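Local coordinates for IroE protein (PDB 2GZS) that hydrolyses the trilactone of enterobactin and its C-glucosylated forms, preferring the iron-free siderophores and usually cutting only once to give linear trimers, at residues A[159-173]-A[189-203]. Sequence-based numbering, arbitrary orientation.
Sequences WLSSSYFRSYYSASP and VEPLQFCTKHLAIME
Lys197 and Trp159 grip each other twice where two neighbouring parallel strands of an alpha/beta-hydrolase sheet begin, a worked example of how a lysine at a strand start ties it to the C-terminal end of helix 150-161, which leads into the adjacent strand. Strands 167-171 and 198-203, a beta-alpha-beta unit through helix 179-187, pair from Ser167-His198 to Ala171-Met202, their backbone bonds running on to Ser172 N and Met202 O. The lysine can be followed outward. Lys197 CB lies 3.4 Å from Trp159 NE1; CG passes Tyr168 CE2; Lys197 CD rests 3.6 Å from Tyr168 OH, itself bonded to Phe165 O, and also near Ser162 O. A bend at the third torsion (chi3 -109°) brings Lys197 CE 3.3 Å from Ser162 O. Lys197 NZ donates to Trp159 O and Ser162 O, both at 2.7 Å. It also donates to a water that bridges to Leu160 O. Three acceptors thus hold the buried ammonium, its charge probably eased by these carbonyl dipoles.

In return Trp159 NE1 donates to Lys197 O at 3.0 Å, nearly straight at 165°; the acceptor lies in the ring plane, while the nitrogen stands above the carbonyl plane. Phe194 CD1 lies against the six-membered ring, toward its rim; Leu199 CB covers the five-membered ring from the opposite face, and Val189 CG1 reaches Trp159 CZ3. A leucine in place of Trp159 would probably leave Lys197 O without this donor and open space beside Phe194 and Leu199. At the far end, where the Ser172 side chain lies near the catalytic Ser149 and His247, Glu203 OE1 takes a bond from Ser174 OG and another, 2.7 Å long, from a water that also meets Ser172 OG.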
loop_
_atom_site.group_PDB
_atom_site.type_symbol
_atom_site.label_atom_id
_atom_site.label_comp_id
_atom_site.label_asym_id
_atom_site.label_seq_id
_atom_site.Cartn_x
_atom_site.Cartn_y
_atom_site.Cartn_z
ATOM N N TRP A 159 5.919 -1.480 7.756
ATOM C CA TRP A 159 7.173 -2.239 7.599
ATOM C C TRP A 159 7.885 -2.350 8.942
ATOM O O TRP A 159 8.506 -3.340 9.332
ATOM C CB TRP A 159 8.086 -1.478 6.586
ATOM C CG TRP A 159 9.383 -2.211 6.333
ATOM C CD1 TRP A 159 9.615 -3.234 5.426
ATOM C CD2 TRP A 159 10.639 -1.997 6.973
ATOM N NE1 TRP A 159 10.921 -3.634 5.501
ATOM C CE2 TRP A 159 11.592 -2.876 6.460
ATOM C CE3 TRP A 159 11.032 -1.103 7.973
ATOM C CZ2 TRP A 159 12.922 -2.923 6.877
ATOM C CZ3 TRP A 159 12.352 -1.131 8.401
ATOM C CH2 TRP A 159 13.273 -2.010 7.869
ATOM N N LEU A 160 7.798 -1.306 9.779
ATOM C CA LEU A 160 8.422 -1.318 11.128
ATOM C C LEU A 160 7.703 -2.249 12.071
ATOM O O LEU A 160 8.355 -2.828 12.944
ATOM C CB LEU A 160 8.412 0.093 11.758
ATOM C CG LEU A 160 9.460 1.039 11.177
ATOM C CD1 LEU A 160 9.135 2.487 11.570
ATOM C CD2 LEU A 160 10.848 0.599 11.662
ATOM N N SER A 161 6.389 -2.383 11.952
ATOM C CA SER A 161 5.649 -3.048 13.043
ATOM C C SER A 161 4.998 -4.360 12.639
ATOM O O SER A 161 4.641 -5.194 13.495
ATOM C CB SER A 161 4.602 -2.069 13.566
ATOM O OG SER A 161 5.114 -0.745 13.780
ATOM N N SER A 162 4.810 -4.658 11.388
ATOM C CA SER A 162 3.902 -5.750 10.974
ATOM C C SER A 162 4.690 -7.037 10.776
ATOM O O SER A 162 5.836 -6.970 10.344
ATOM C CB SER A 162 3.225 -5.369 9.638
ATOM O OG SER A 162 2.355 -6.447 9.212
ATOM N N SER A 163 4.063 -8.183 11.032
ATOM C CA SER A 163 4.608 -9.446 10.510
ATOM C C SER A 163 3.695 -10.014 9.439
ATOM O O SER A 163 3.838 -11.179 8.985
ATOM C CB SER A 163 4.797 -10.498 11.614
ATOM O OG SER A 163 3.545 -10.600 12.297
ATOM N N TYR A 164 2.711 -9.276 8.981
ATOM C CA TYR A 164 1.669 -9.847 8.128
ATOM C C TYR A 164 2.008 -9.751 6.655
ATOM O O TYR A 164 1.669 -10.587 5.832
ATOM C CB TYR A 164 0.328 -9.114 8.380
ATOM C CG TYR A 164 -0.872 -9.810 7.784
ATOM C CD1 TYR A 164 -1.437 -10.925 8.429
ATOM C CD2 TYR A 164 -1.429 -9.354 6.602
ATOM C CE1 TYR A 164 -2.555 -11.566 7.883
ATOM C CE2 TYR A 164 -2.540 -10.008 6.099
ATOM C CZ TYR A 164 -3.106 -11.102 6.715
ATOM O OH TYR A 164 -4.200 -11.643 6.045
ATOM N N PHE A 165 2.641 -8.635 6.246
ATOM C CA PHE A 165 2.986 -8.455 4.862
ATOM C C PHE A 165 4.432 -8.807 4.571
ATOM O O PHE A 165 5.291 -8.678 5.440
ATOM C CB PHE A 165 2.755 -6.975 4.409
ATOM C CG PHE A 165 1.330 -6.542 4.588
ATOM C CD1 PHE A 165 0.333 -6.797 3.632
ATOM C CD2 PHE A 165 0.968 -5.878 5.750
ATOM C CE1 PHE A 165 -0.954 -6.408 3.918
ATOM C CE2 PHE A 165 -0.333 -5.521 5.997
ATOM C CZ PHE A 165 -1.322 -5.740 5.047
ATOM N N ARG A 166 4.747 -9.220 3.335
ATOM C CA ARG A 166 6.117 -9.489 2.962
ATOM C C ARG A 166 6.710 -8.396 2.080
ATOM O O ARG A 166 7.938 -8.242 2.051
ATOM C CB ARG A 166 6.158 -10.848 2.226
ATOM C CG ARG A 166 5.857 -11.971 3.240
ATOM C CD ARG A 166 7.057 -12.191 4.156
ATOM N NE ARG A 166 8.112 -12.954 3.497
ATOM C CZ ARG A 166 8.368 -14.247 3.682
ATOM N NH1 ARG A 166 7.635 -14.962 4.520
ATOM N NH2 ARG A 166 9.355 -14.827 3.023
ATOM N N SER A 167 5.878 -7.685 1.339
ATOM C CA SER A 167 6.382 -6.639 0.465
ATOM C C SER A 167 5.682 -5.308 0.788
ATOM O O SER A 167 4.475 -5.265 0.968
ATOM C CB SER A 167 6.148 -6.992 -1.028
ATOM O OG SER A 167 7.118 -8.023 -1.328
ATOM N N TYR A 168 6.526 -4.271 0.873
ATOM C CA TYR A 168 5.991 -2.962 1.334
ATOM C C TYR A 168 6.321 -1.903 0.278
ATOM O O TYR A 168 7.558 -1.635 0.134
ATOM C CB TYR A 168 6.627 -2.641 2.681
ATOM C CG TYR A 168 6.171 -3.573 3.813
ATOM C CD1 TYR A 168 5.221 -3.223 4.726
ATOM C CD2 TYR A 168 6.775 -4.848 3.869
ATOM C CE1 TYR A 168 4.804 -4.094 5.737
ATOM C CE2 TYR A 168 6.391 -5.735 4.886
ATOM C CZ TYR A 168 5.442 -5.339 5.790
ATOM O OH TYR A 168 5.052 -6.226 6.796
ATOM N N TYR A 169 5.376 -1.323 -0.396
ATOM C CA TYR A 169 5.642 -0.350 -1.451
ATOM C C TYR A 169 5.154 1.036 -0.941
ATOM O O TYR A 169 3.975 1.327 -0.833
ATOM C CB TYR A 169 4.821 -0.725 -2.675
ATOM C CG TYR A 169 5.187 -2.038 -3.342
ATOM C CD1 TYR A 169 6.160 -2.039 -4.336
ATOM C CD2 TYR A 169 4.552 -3.221 -2.966
ATOM C CE1 TYR A 169 6.539 -3.221 -4.982
ATOM C CE2 TYR A 169 4.907 -4.391 -3.627
ATOM C CZ TYR A 169 5.866 -4.362 -4.603
ATOM O OH TYR A 169 6.172 -5.586 -5.209
ATOM N N SER A 170 6.169 1.825 -0.605
ATOM C CA SER A 170 5.922 3.124 0.032
ATOM C C SER A 170 6.121 4.229 -1.005
ATOM O O SER A 170 7.309 4.440 -1.348
ATOM C CB SER A 170 6.912 3.328 1.190
ATOM O OG SER A 170 6.660 4.625 1.743
ATOM N N ALA A 171 5.034 4.814 -1.432
ATOM C CA ALA A 171 5.151 5.828 -2.507
ATOM C C ALA A 171 4.977 7.259 -1.967
ATOM O O ALA A 171 4.091 7.506 -1.173
ATOM C CB ALA A 171 4.105 5.512 -3.562
ATOM N N SER A 172 5.907 8.123 -2.429
ATOM C CA SER A 172 5.934 9.545 -2.011
ATOM C C SER A 172 5.855 9.801 -0.493
ATOM O O SER A 172 5.123 10.740 -0.139
ATOM C CB SER A 172 4.850 10.351 -2.712
ATOM O OG SER A 172 5.057 10.195 -4.144
ATOM N N PRO A 173 6.522 9.024 0.340
ATOM C CA PRO A 173 6.447 9.340 1.785
ATOM C C PRO A 173 7.169 10.677 2.054
ATOM O O PRO A 173 6.848 11.278 3.116
ATOM C CB PRO A 173 7.143 8.154 2.452
ATOM C CG PRO A 173 8.111 7.657 1.413
ATOM C CD PRO A 173 7.423 7.862 0.107
ATOM N N VAL A 189 16.607 -0.158 12.721
ATOM C CA VAL A 189 16.203 -1.514 13.086
ATOM C C VAL A 189 17.379 -2.416 13.348
ATOM O O VAL A 189 18.514 -2.217 12.906
ATOM C CB VAL A 189 15.408 -2.176 11.928
ATOM C CG1 VAL A 189 14.096 -1.472 11.692
ATOM C CG2 VAL A 189 16.276 -2.179 10.696
ATOM N N GLU A 190 17.138 -3.487 14.121
ATOM C CA GLU A 190 18.259 -4.403 14.389
ATOM C C GLU A 190 18.673 -5.227 13.188
ATOM O O GLU A 190 17.782 -5.504 12.350
ATOM C CB GLU A 190 17.824 -5.380 15.501
ATOM C CG GLU A 190 17.499 -4.708 16.821
ATOM C CD GLU A 190 16.056 -4.229 16.856
ATOM O OE1 GLU A 190 15.363 -4.201 15.803
ATOM O OE2 GLU A 190 15.613 -3.866 17.974
ATOM N N PRO A 191 19.925 -5.600 13.045
ATOM C CA PRO A 191 20.385 -6.451 11.944
ATOM C C PRO A 191 19.530 -7.695 11.820
ATOM O O PRO A 191 19.247 -8.303 12.865
ATOM C CB PRO A 191 21.831 -6.831 12.286
ATOM C CG PRO A 191 22.256 -5.535 12.974
ATOM C CD PRO A 191 21.107 -5.199 13.886
ATOM N N LEU A 192 19.174 -8.046 10.609
ATOM C CA LEU A 192 18.601 -9.331 10.206
ATOM C C LEU A 192 17.138 -9.483 10.585
ATOM O O LEU A 192 16.470 -10.290 9.958
ATOM C CB LEU A 192 19.424 -10.500 10.805
ATOM C CG LEU A 192 20.898 -10.482 10.386
ATOM C CD1 LEU A 192 21.500 -11.865 10.697
ATOM C CD2 LEU A 192 21.131 -10.096 8.938
ATOM N N GLN A 193 16.597 -8.751 11.536
ATOM C CA GLN A 193 15.216 -9.068 11.951
ATOM C C GLN A 193 14.224 -8.671 10.887
ATOM O O GLN A 193 13.073 -9.124 10.846
ATOM C CB GLN A 193 14.953 -8.309 13.258
ATOM C CG GLN A 193 13.536 -8.327 13.801
ATOM C CD GLN A 193 13.216 -9.745 14.354
ATOM O OE1 GLN A 193 13.494 -10.783 13.764
ATOM N NE2 GLN A 193 12.622 -9.704 15.531
ATOM N N PHE A 194 14.584 -7.755 9.958
ATOM C CA PHE A 194 13.642 -7.324 8.935
ATOM C C PHE A 194 13.946 -7.944 7.600
ATOM O O PHE A 194 13.464 -7.495 6.543
ATOM C CB PHE A 194 13.686 -5.754 8.855
ATOM C CG PHE A 194 13.030 -5.160 10.104
ATOM C CD1 PHE A 194 11.773 -4.590 10.072
ATOM C CD2 PHE A 194 13.684 -5.216 11.331
ATOM C CE1 PHE A 194 11.153 -4.104 11.192
ATOM C CE2 PHE A 194 13.100 -4.770 12.486
ATOM C CZ PHE A 194 11.820 -4.208 12.438
ATOM N N CYS A 195 14.786 -9.009 7.621
ATOM C CA CYS A 195 15.171 -9.662 6.370
ATOM C C CYS A 195 14.019 -10.266 5.580
ATOM O O CYS A 195 14.163 -10.442 4.359
ATOM C CB CYS A 195 16.254 -10.712 6.618
ATOM S SG CYS A 195 15.755 -12.108 7.667
ATOM N N THR A 196 12.902 -10.616 6.185
ATOM C CA THR A 196 11.810 -11.169 5.361
ATOM C C THR A 196 10.819 -10.127 4.879
ATOM O O THR A 196 9.731 -10.432 4.396
ATOM C CB THR A 196 11.040 -12.172 6.233
ATOM O OG1 THR A 196 10.524 -11.524 7.410
ATOM C CG2 THR A 196 11.973 -13.249 6.763
ATOM N N LYS A 197 11.096 -8.846 5.030
ATOM C CA LYS A 197 10.199 -7.753 4.684
ATOM C C LYS A 197 10.858 -6.865 3.622
ATOM O O LYS A 197 11.729 -6.063 3.967
ATOM C CB LYS A 197 9.828 -6.860 5.874
ATOM C CG LYS A 197 9.041 -7.652 6.904
ATOM C CD LYS A 197 8.379 -6.793 7.979
ATOM C CE LYS A 197 8.959 -6.876 9.359
ATOM N NZ LYS A 197 8.328 -5.887 10.311
ATOM N N HIS A 198 10.454 -7.058 2.352
ATOM C CA HIS A 198 10.993 -6.284 1.240
ATOM C C HIS A 198 10.477 -4.858 1.255
ATOM O O HIS A 198 9.262 -4.710 1.439
ATOM C CB HIS A 198 10.498 -6.899 -0.088
ATOM C CG HIS A 198 10.730 -6.073 -1.294
ATOM N ND1 HIS A 198 12.025 -5.701 -1.682
ATOM C CD2 HIS A 198 9.872 -5.583 -2.222
ATOM C CE1 HIS A 198 11.931 -4.986 -2.805
ATOM N NE2 HIS A 198 10.658 -4.895 -3.143
ATOM N N LEU A 199 11.370 -3.886 1.100
ATOM C CA LEU A 199 10.872 -2.501 1.180
ATOM C C LEU A 199 11.179 -1.829 -0.144
ATOM O O LEU A 199 12.333 -1.844 -0.585
ATOM C CB LEU A 199 11.603 -1.769 2.313
ATOM C CG LEU A 199 11.230 -0.288 2.408
ATOM C CD1 LEU A 199 9.751 -0.095 2.691
ATOM C CD2 LEU A 199 12.161 0.324 3.485
ATOM N N ALA A 200 10.202 -1.259 -0.784
ATOM C CA ALA A 200 10.356 -0.566 -2.058
ATOM C C ALA A 200 9.944 0.888 -1.826
ATOM O O ALA A 200 8.754 1.165 -1.644
ATOM C CB ALA A 200 9.497 -1.181 -3.153
ATOM N N ILE A 201 10.925 1.804 -1.846
ATOM C CA ILE A 201 10.596 3.222 -1.740
ATOM C C ILE A 201 10.455 3.813 -3.138
ATOM O O ILE A 201 11.298 3.501 -3.998
ATOM C CB ILE A 201 11.692 3.982 -0.955
ATOM C CG1 ILE A 201 11.837 3.385 0.457
ATOM C CG2 ILE A 201 11.400 5.462 -0.913
ATOM C CD1 ILE A 201 12.975 4.026 1.250
HETATM N N MSE A 202 9.388 4.551 -3.372
HETATM C CA MSE A 202 9.020 4.993 -4.687
HETATM C C MSE A 202 8.888 6.506 -4.614
HETATM O O MSE A 202 8.110 7.004 -3.802
HETATM C CB MSE A 202 7.702 4.366 -5.145
HETATM C CG MSE A 202 7.645 2.816 -4.903
HETATM SE SE MSE A 202 6.021 1.984 -5.454
HETATM C CE MSE A 202 6.609 1.463 -7.194
ATOM N N GLU A 203 9.643 7.229 -5.448
ATOM C CA GLU A 203 9.530 8.679 -5.371
ATOM C C GLU A 203 9.518 9.246 -6.791
ATOM O O GLU A 203 10.006 8.585 -7.697
ATOM C CB GLU A 203 10.724 9.317 -4.606
ATOM C CG GLU A 203 10.685 9.019 -3.106
ATOM C CD GLU A 203 9.748 9.910 -2.332
ATOM O OE1 GLU A 203 9.180 10.909 -2.872
ATOM O OE2 GLU A 203 9.544 9.686 -1.102
HETATM O O HOH W 1 8.474 -5.885 13.267
HETATM O O HOH W 2 7.315 11.605 -4.766
#